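YaeQ family protein (Pseudomonas syringae pv. tomato, PDB 2OT9) is of unknown function but belongs to the YaeQ family of the PDDEXK clan, a group built round a nuclease-like fold. Local coordinates at residues I129-Q134 / Q171-T176; N13-D18 / D151-E156. All blocks are in the same frame, centred on the assembly; numbering follows the deposited sequence.

Contact 1 of 2, residues I129-Q134 / Q171-T176; sequences IAAVPQ and QLQWLT
Ile129-Ala131 and Gln173-Thr176 run antiparallel, with Ala131 and Gln173 bonded both ways through their backbones and a classic beta bulge at the far end, where Leu175 and Thr176 both face Ile129. The carbonyl of Ile129 is gripped twice: Leu175 N reaches Ile129 O at 2.7 Å, and Thr176 N meets the same oxygen at 3.2 Å on a lone pair. Ile129 N returns a nearly straight bond to Thr176 O. Strands 127-131 and 166-174 are neighbours in the mixed sheet, and the bulge carries the pairing round the corner that the chain turns at Leu175. Ala130 and Trp174 form the non-hydrogen-bonded pair between, and here the methyl sits over the indole: Ala130 CB lies 3.7 Å from the centroid of the six-membered ring, 8° off its normal, a CH-pi contact. Leu172 CB touches the same methyl, while its CD2 lies 3.9 Å from Val132 CG2, the two side chains side by side; Leu45 and Phe49 of helix 37-49 pack against this face. On the other face, Thr176 CG2, set between backbone N and carbonyl carbon (OG1 anti to N, chi1 -166°), comes within 3.6 Å of Ile129 CG1, and Leu175 CD1 rests on Ala131 CB at 3.9 Å.

Contact 2 of 2, residues N13-D18 / D151-E156; sequences NLTDLD and DVMISE
Asn13 and Asp151 both carry CG anti to their carbonyl carbon, chi1 -62° and -74°, which sets both CG atoms beside the backbone N; the side chains lie side by side, pointing the same way. Asn13 ND2 donates to Asp151 OD1 at 3.0 Å; it arrives on the syn side, 33° out of the carboxylate plane. Asn13 OD1 has its own partner, Ser24 OG. The pair belongs to a run of parallel pairing between strands 6-16 and 147-155, which come from distant parts of the chain and lie next to each other in the mixed sheet. Bonds alternate across it: Val152 N to Asn13 O, Thr15 N to Val152 O, Ile154 N to Thr15 O, and finally Leu17 N to Ile154 O, where strand 6-16 has already ended.

On the buried face, Leu14 CD1 is the meeting point, 3.9 Å from Val152 CG1 and 4.0 Å from Ile154 CD1. Ile154 also lies against the carboxylate of Asp16, whose OD2 is salt-bridged to Arg179. The opposite face is more open. There Thr15 CG2 meets the methyl CE of Met153, a selenomethionine, at 3.8 Å, and its SE lies 4.2 Å from Leu17 CD1. Past the end of strand 6-16, Asp18 ties the end of its segment to 151-156. Its OD2 accepts from Gly157 N, while Asp18 OD1 takes the backbone N-H of Glu156 on its syn lone pair at 2.9 Å.

Overall arrangement
Both contacts belong to one mixed sheet, their centres 18 Å apart and their nearest atoms about 5 Å apart without touching. Across the sheet the order runs 6-16, 147-155, 158-163, 166-174, 127-131, so strand 158-163 separates the parallel pair of contact 2 from the antiparallel pair of contact 1. Along the chain the segments alternate: 13-18, 129-134, 151-156, 171-176. The C-terminal strands therefore bridge the N-terminal strand 6-16 on one flank and strand 127-131 on the other, making the sheet continuous. Arg179, near the C-terminus, reaches both, touching Trp174 of contact 1 and salt-bridging Asp16 of contact 2.

Contact 1 of 2, residues I129-Q134 / Q171-T176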
ATOM      1  N   ILE A 129       9.325  -1.176   5.859  1.00 22.16           N
ATOM      2  CA  ILE A 129       9.224  -1.883   4.584  1.00 22.15           C
ATOM      3  C   ILE A 129       8.766  -3.307   4.820  1.00 22.76           C
ATOM      4  O   ILE A 129       9.409  -4.062   5.572  1.00 22.05           O
ATOM      5  CB  ILE A 129      10.591  -1.931   3.807  1.00 21.96           C
ATOM      6  CG1 ILE A 129      11.152  -0.528   3.573  1.00 22.33           C
ATOM      7  CG2 ILE A 129      10.436  -2.702   2.465  1.00 21.82           C
ATOM      8  CD1 ILE A 129      12.555  -0.510   2.980  1.00 21.05           C
ATOM      9  N   ALA A 130       7.654  -3.671   4.181  1.00 22.48           N
ATOM     10  CA  ALA A 130       7.143  -5.034   4.222  1.00 23.28           C
ATOM     11  C   ALA A 130       6.935  -5.490   2.786  1.00 23.51           C
ATOM     12  O   ALA A 130       6.646  -4.672   1.907  1.00 24.97           O
ATOM     13  CB  ALA A 130       5.824  -5.080   4.987  1.00 23.72           C
ATOM     14  N   ALA A 131       7.098  -6.778   2.531  1.00 24.00           N
ATOM     15  CA  ALA A 131       6.872  -7.335   1.194  1.00 24.19           C
ATOM     16  C   ALA A 131       5.578  -8.168   1.163  1.00 24.43           C
ATOM     17  O   ALA A 131       5.289  -8.911   2.106  1.00 24.53           O
ATOM     18  CB  ALA A 131       8.052  -8.190   0.780  1.00 24.30           C
ATOM     19  N   VAL A 132       4.833  -8.050   0.067  1.00 24.26           N
ATOM     20  CA  VAL A 132       3.620  -8.827  -0.172  1.00 24.62           C
ATOM     21  C   VAL A 132       4.018 -10.062  -0.994  1.00 24.45           C
ATOM     22  O   VAL A 132       4.662  -9.907  -2.032  1.00 25.58           O
ATOM     23  CB  VAL A 132       2.580  -8.006  -0.994  1.00 24.78           C
ATOM     24  CG1 VAL A 132       1.299  -8.812  -1.221  1.00 24.71           C
ATOM     25  CG2 VAL A 132       2.252  -6.651  -0.312  1.00 25.79           C
ATOM     26  N   PRO A 133       3.663 -11.275  -0.536  1.00 24.54           N
ATOM     27  CA  PRO A 133       4.017 -12.511  -1.292  1.00 24.68           C
ATOM     28  C   PRO A 133       3.339 -12.540  -2.667  1.00 25.01           C
ATOM     29  O   PRO A 133       2.181 -12.133  -2.787  1.00 23.44           O
ATOM     30  CB  PRO A 133       3.455 -13.649  -0.410  1.00 24.55           C
ATOM     31  CG  PRO A 133       3.276 -13.046   0.940  1.00 25.90           C
ATOM     32  CD  PRO A 133       2.944 -11.580   0.711  1.00 23.89           C
ATOM     33  N   GLN A 134       4.036 -13.033  -3.690  1.00 25.33           N
ATOM     34  CA  GLN A 134       3.511 -12.936  -5.051  1.00 26.43           C
ATOM     35  C   GLN A 134       2.305 -13.837  -5.290  1.00 25.87           C
ATOM     36  O   GLN A 134       1.402 -13.459  -6.038  1.00 26.20           O
ATOM     37  CB  GLN A 134       4.596 -13.183  -6.123  1.00 27.53           C
ATOM     38  CG  GLN A 134       4.132 -12.908  -7.608  0.80 28.10           C
ATOM     39  CD  GLN A 134       4.006 -11.408  -8.025  0.80 30.82           C
ATOM     40  OE1 GLN A 134       3.506 -11.106  -9.115  0.80 33.81           O
ATOM     41  NE2 GLN A 134       4.453 -10.493  -7.181  1.00 27.61           N
ATOM     42  N   GLN A 171       0.197 -12.593   4.400  1.00 25.68           N
ATOM     43  CA  GLN A 171       1.197 -12.538   5.450  1.00 27.05           C
ATOM     44  C   GLN A 171       2.379 -11.687   4.990  1.00 26.79           C
ATOM     45  O   GLN A 171       3.145 -12.089   4.115  1.00 26.67           O
ATOM     46  CB  GLN A 171       1.641 -13.956   5.843  1.00 27.68           C
ATOM     47  CG  GLN A 171       2.519 -13.981   7.087  1.00 31.31           C
ATOM     48  CD  GLN A 171       1.852 -13.298   8.279  0.85 33.71           C
ATOM     49  OE1 GLN A 171       0.786 -13.712   8.723  1.00 34.26           O
ATOM     50  NE2 GLN A 171       2.481 -12.240   8.791  1.00 36.30           N
ATOM     51  N   LEU A 172       2.504 -10.492   5.557  1.00 26.31           N
ATOM     52  CA  LEU A 172       3.534  -9.566   5.100  1.00 26.64           C
ATOM     53  C   LEU A 172       4.864 -10.001   5.671  1.00 26.44           C
ATOM     54  O   LEU A 172       4.933 -10.440   6.810  1.00 26.08           O
ATOM     55  CB  LEU A 172       3.210  -8.146   5.554  1.00 26.59           C
ATOM     56  CG  LEU A 172       1.878  -7.568   5.084  1.00 27.49           C
ATOM     57  CD1 LEU A 172       1.675  -6.230   5.775  1.00 28.32           C
ATOM     58  CD2 LEU A 172       1.795  -7.430   3.528  1.00 28.78           C
ATOM     59  N   GLN A 173       5.912  -9.914   4.862  1.00 26.66           N
ATOM     60  CA  GLN A 173       7.266 -10.146   5.359  1.00 27.08           C
ATOM     61  C   GLN A 173       7.890  -8.800   5.685  1.00 26.21           C
ATOM     62  O   GLN A 173       8.115  -8.004   4.784  1.00 25.95           O
ATOM     63  CB  GLN A 173       8.126 -10.874   4.319  1.00 27.58           C
ATOM     64  CG  GLN A 173       9.587 -11.100   4.814  1.00 30.36           C
ATOM     65  CD  GLN A 173      10.501 -11.733   3.768  0.80 33.96           C
ATOM     66  OE1 GLN A 173      10.621 -11.245   2.644  0.80 36.13           O
ATOM     67  NE2 GLN A 173      11.165 -12.815   4.148  0.80 36.35           N
ATOM     68  N   TRP A 174       8.184  -8.550   6.954  1.00 25.52           N
ATOM     69  CA  TRP A 174       8.817  -7.282   7.354  1.00 25.28           C
ATOM     70  C   TRP A 174      10.316  -7.283   7.077  1.00 25.20           C
ATOM     71  O   TRP A 174      11.042  -8.140   7.594  1.00 24.90           O
ATOM     72  CB  TRP A 174       8.500  -6.954   8.834  1.00 25.22           C
ATOM     73  CG  TRP A 174       7.085  -6.527   8.943  1.00 25.39           C
ATOM     74  CD1 TRP A 174       6.004  -7.322   9.224  1.00 26.35           C
ATOM     75  CD2 TRP A 174       6.568  -5.219   8.684  1.00 25.46           C
ATOM     76  NE1 TRP A 174       4.844  -6.574   9.173  1.00 26.31           N
ATOM     77  CE2 TRP A 174       5.166  -5.282   8.845  1.00 25.75           C
ATOM     78  CE3 TRP A 174       7.160  -3.984   8.347  1.00 26.50           C
ATOM     79  CZ2 TRP A 174       4.343  -4.165   8.684  1.00 25.99           C
ATOM     80  CZ3 TRP A 174       6.336  -2.879   8.164  1.00 26.15           C
ATOM     81  CH2 TRP A 174       4.946  -2.974   8.344  1.00 25.49           C
ATOM     82  N   LEU A 175      10.775  -6.336   6.258  1.00 23.89           N
ATOM     83  CA  LEU A 175      12.203  -6.173   5.983  1.00 24.31           C
ATOM     84  C   LEU A 175      12.866  -5.194   6.970  1.00 24.57           C
ATOM     85  O   LEU A 175      13.987  -5.424   7.436  1.00 24.10           O
ATOM     86  CB  LEU A 175      12.444  -5.708   4.536  1.00 24.24           C
ATOM     87  CG  LEU A 175      12.337  -6.781   3.445  1.00 26.45           C
ATOM     88  CD1 LEU A 175      10.931  -7.253   3.263  1.00 26.48           C
ATOM     89  CD2 LEU A 175      12.921  -6.296   2.094  1.00 26.56           C
ATOM     90  N   THR A 176      12.163  -4.108   7.285  1.00 24.53           N
ATOM     91  CA  THR A 176      12.641  -3.132   8.263  1.00 24.68           C
ATOM     92  C   THR A 176      11.441  -2.447   8.917  1.00 24.35           C
ATOM     93  O   THR A 176      10.390  -2.292   8.287  1.00 23.87           O
ATOM     94  CB  THR A 176      13.599  -2.083   7.618  1.00 25.42           C
ATOM     95  OG1 THR A 176      14.283  -1.358   8.651  1.00 26.72           O
ATOM     96  CG2 THR A 176      12.827  -1.101   6.752  1.00 25.39           C
TER

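Contact 2 of 2, residues N13-D18 / D151-E156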
ATOM      1  N   ASN A  13     -15.096  -3.201   3.695  1.00 24.25           N
ATOM      2  CA  ASN A  13     -15.531  -3.452   5.075  1.00 24.69           C
ATOM      3  C   ASN A  13     -14.331  -3.908   5.886  1.00 24.50           C
ATOM      4  O   ASN A  13     -13.833  -5.026   5.695  1.00 24.96           O
ATOM      5  CB  ASN A  13     -16.646  -4.506   5.154  1.00 25.36           C
ATOM      6  CG  ASN A  13     -17.906  -4.080   4.420  1.00 27.95           C
ATOM      7  OD1 ASN A  13     -18.268  -2.909   4.418  1.00 31.54           O
ATOM      8  ND2 ASN A  13     -18.579  -5.034   3.800  1.00 29.40           N
ATOM      9  N   LEU A  14     -13.864  -3.036   6.775  1.00 23.89           N
ATOM     10  CA  LEU A  14     -12.634  -3.269   7.534  1.00 24.01           C
ATOM     11  C   LEU A  14     -12.916  -3.618   8.991  1.00 23.92           C
ATOM     12  O   LEU A  14     -13.645  -2.885   9.682  1.00 24.04           O
ATOM     13  CB  LEU A  14     -11.750  -2.015   7.443  1.00 23.64           C
ATOM     14  CG  LEU A  14     -10.423  -1.971   8.220  1.00 24.88           C
ATOM     15  CD1 LEU A  14      -9.448  -3.067   7.752  1.00 22.82           C
ATOM     16  CD2 LEU A  14      -9.809  -0.577   8.107  1.00 24.79           C
ATOM     17  N   THR A  15     -12.366  -4.750   9.439  1.00 24.26           N
ATOM     18  CA  THR A  15     -12.437  -5.202  10.837  1.00 24.49           C
ATOM     19  C   THR A  15     -10.996  -5.434  11.299  1.00 25.35           C
ATOM     20  O   THR A  15     -10.430  -6.530  11.125  1.00 25.41           O
ATOM     21  CB  THR A  15     -13.245  -6.527  10.983  1.00 24.77           C
ATOM     22  OG1 THR A  15     -14.590  -6.325  10.532  1.00 23.54           O
ATOM     23  CG2 THR A  15     -13.293  -6.965  12.417  1.00 24.84           C
ATOM     24  N   ASP A  16     -10.397  -4.387  11.849  1.00 24.56           N
ATOM     25  CA  ASP A  16      -8.999  -4.437  12.243  1.00 25.05           C
ATOM     26  C   ASP A  16      -8.959  -4.642  13.749  1.00 24.57           C
ATOM     27  O   ASP A  16      -9.146  -3.707  14.532  1.00 24.41           O
ATOM     28  CB  ASP A  16      -8.282  -3.159  11.788  1.00 24.49           C
ATOM     29  CG  ASP A  16      -6.834  -3.078  12.249  1.00 26.21           C
ATOM     30  OD1 ASP A  16      -6.385  -3.864  13.117  1.00 26.99           O
ATOM     31  OD2 ASP A  16      -6.130  -2.190  11.726  1.00 28.27           O
ATOM     32  N   LEU A  17      -8.741  -5.890  14.144  1.00 24.44           N
ATOM     33  CA  LEU A  17      -8.778  -6.261  15.551  1.00 24.69           C
ATOM     34  C   LEU A  17      -7.530  -5.822  16.302  1.00 25.30           C
ATOM     35  O   LEU A  17      -7.550  -5.724  17.512  1.00 25.27           O
ATOM     36  CB  LEU A  17      -8.978  -7.768  15.692  1.00 24.42           C
ATOM     37  CG  LEU A  17     -10.250  -8.302  15.039  1.00 24.14           C
ATOM     38  CD1 LEU A  17     -10.289  -9.788  15.188  1.00 22.35           C
ATOM     39  CD2 LEU A  17     -11.514  -7.663  15.631  1.00 23.76           C
ATOM     40  N   ASP A  18      -6.450  -5.569  15.577  1.00 25.48           N
ATOM     41  CA  ASP A  18      -5.201  -5.103  16.189  1.00 26.56           C
ATOM     42  C   ASP A  18      -5.292  -3.644  16.635  1.00 26.49           C
ATOM     43  O   ASP A  18      -4.738  -3.277  17.672  1.00 26.49           O
ATOM     44  CB  ASP A  18      -4.038  -5.280  15.213  1.00 27.05           C
ATOM     45  CG  ASP A  18      -3.674  -6.742  14.992  1.00 29.07           C
ATOM     46  OD1 ASP A  18      -4.144  -7.606  15.774  1.00 29.06           O
ATOM     47  OD2 ASP A  18      -2.919  -7.025  14.033  1.00 30.33           O
ATOM     48  N   ASP A 151     -13.992  -7.700   2.043  1.00 24.92           N
ATOM     49  CA  ASP A 151     -14.047  -7.717   3.504  1.00 26.15           C
ATOM     50  C   ASP A 151     -12.643  -8.016   3.989  1.00 26.07           C
ATOM     51  O   ASP A 151     -12.061  -9.036   3.613  1.00 27.04           O
ATOM     52  CB  ASP A 151     -14.971  -8.811   4.017  1.00 26.46           C
ATOM     53  CG  ASP A 151     -16.446  -8.483   3.839  1.00 29.42           C
ATOM     54  OD1 ASP A 151     -16.809  -7.442   3.246  1.00 31.94           O
ATOM     55  OD2 ASP A 151     -17.259  -9.292   4.333  1.00 34.28           O
ATOM     56  N   VAL A 152     -12.104  -7.140   4.828  1.00 25.90           N
ATOM     57  CA  VAL A 152     -10.754  -7.305   5.355  1.00 25.14           C
ATOM     58  C   VAL A 152     -10.780  -7.441   6.875  1.00 25.71           C
ATOM     59  O   VAL A 152     -11.369  -6.602   7.577  1.00 24.92           O
ATOM     60  CB  VAL A 152      -9.838  -6.126   4.946  1.00 25.27           C
ATOM     61  CG1 VAL A 152      -8.465  -6.203   5.655  1.00 23.58           C
ATOM     62  CG2 VAL A 152      -9.642  -6.094   3.416  1.00 25.41           C
HETATM   63  N   MSE A 153     -10.164  -8.512   7.372  1.00 25.32           N
HETATM   64  CA  MSE A 153      -9.933  -8.668   8.798  1.00 25.38           C
HETATM   65  C   MSE A 153      -8.428  -8.649   9.041  1.00 25.50           C
HETATM   66  O   MSE A 153      -7.662  -9.335   8.341  1.00 25.06           O
HETATM   67  CB  MSE A 153     -10.552  -9.954   9.337  1.00 25.69           C
HETATM   68  CG  MSE A 153     -10.182 -10.242  10.813  1.00 27.89           C
HETATM   69 SE   MSE A 153     -11.194 -11.702  11.579  0.45 30.55          SE
HETATM   70  CE  MSE A 153     -12.849 -10.745  11.841  1.00 32.26           C
ATOM     71  N   ILE A 154      -8.008  -7.846  10.013  1.00 24.80           N
ATOM     72  CA  ILE A 154      -6.593  -7.779  10.398  1.00 24.70           C
ATOM     73  C   ILE A 154      -6.466  -8.296  11.830  1.00 25.13           C
ATOM     74  O   ILE A 154      -7.055  -7.732  12.779  1.00 24.62           O
ATOM     75  CB  ILE A 154      -6.031  -6.336  10.241  1.00 24.46           C
ATOM     76  CG1 ILE A 154      -6.250  -5.838   8.794  1.00 23.92           C
ATOM     77  CG2 ILE A 154      -4.537  -6.269  10.644  1.00 25.38           C
ATOM     78  CD1 ILE A 154      -5.780  -4.398   8.529  1.00 21.58           C
ATOM     79  N   SER A 155      -5.717  -9.385  11.978  1.00 24.91           N
ATOM     80  CA  SER A 155      -5.556 -10.038  13.267  1.00 26.06           C
ATOM     81  C   SER A 155      -4.120 -10.527  13.463  1.00 26.36           C
ATOM     82  O   SER A 155      -3.576 -11.247  12.619  1.00 26.06           O
ATOM     83  CB  SER A 155      -6.552 -11.200  13.373  1.00 25.79           C
ATOM     84  OG  SER A 155      -6.438 -11.855  14.625  1.00 28.90           O
ATOM     85  N   GLU A 156      -3.506 -10.120  14.572  1.00 26.91           N
ATOM     86  CA  GLU A 156      -2.118 -10.483  14.873  1.00 27.91           C
ATOM     87  C   GLU A 156      -1.166 -10.205  13.697  1.00 27.92           C
ATOM     88  O   GLU A 156      -0.277 -11.015  13.387  1.00 28.62           O
ATOM     89  CB  GLU A 156      -2.042 -11.946  15.348  1.00 28.19           C
ATOM     90  CG  GLU A 156      -2.925 -12.220  16.577  1.00 30.99           C
ATOM     91  CD  GLU A 156      -2.771 -13.621  17.164  0.80 34.65           C
ATOM     92  OE1 GLU A 156      -1.960 -14.419  16.642  0.80 36.50           O
ATOM     93  OE2 GLU A 156      -3.467 -13.921  18.166  0.80 36.31           O
TER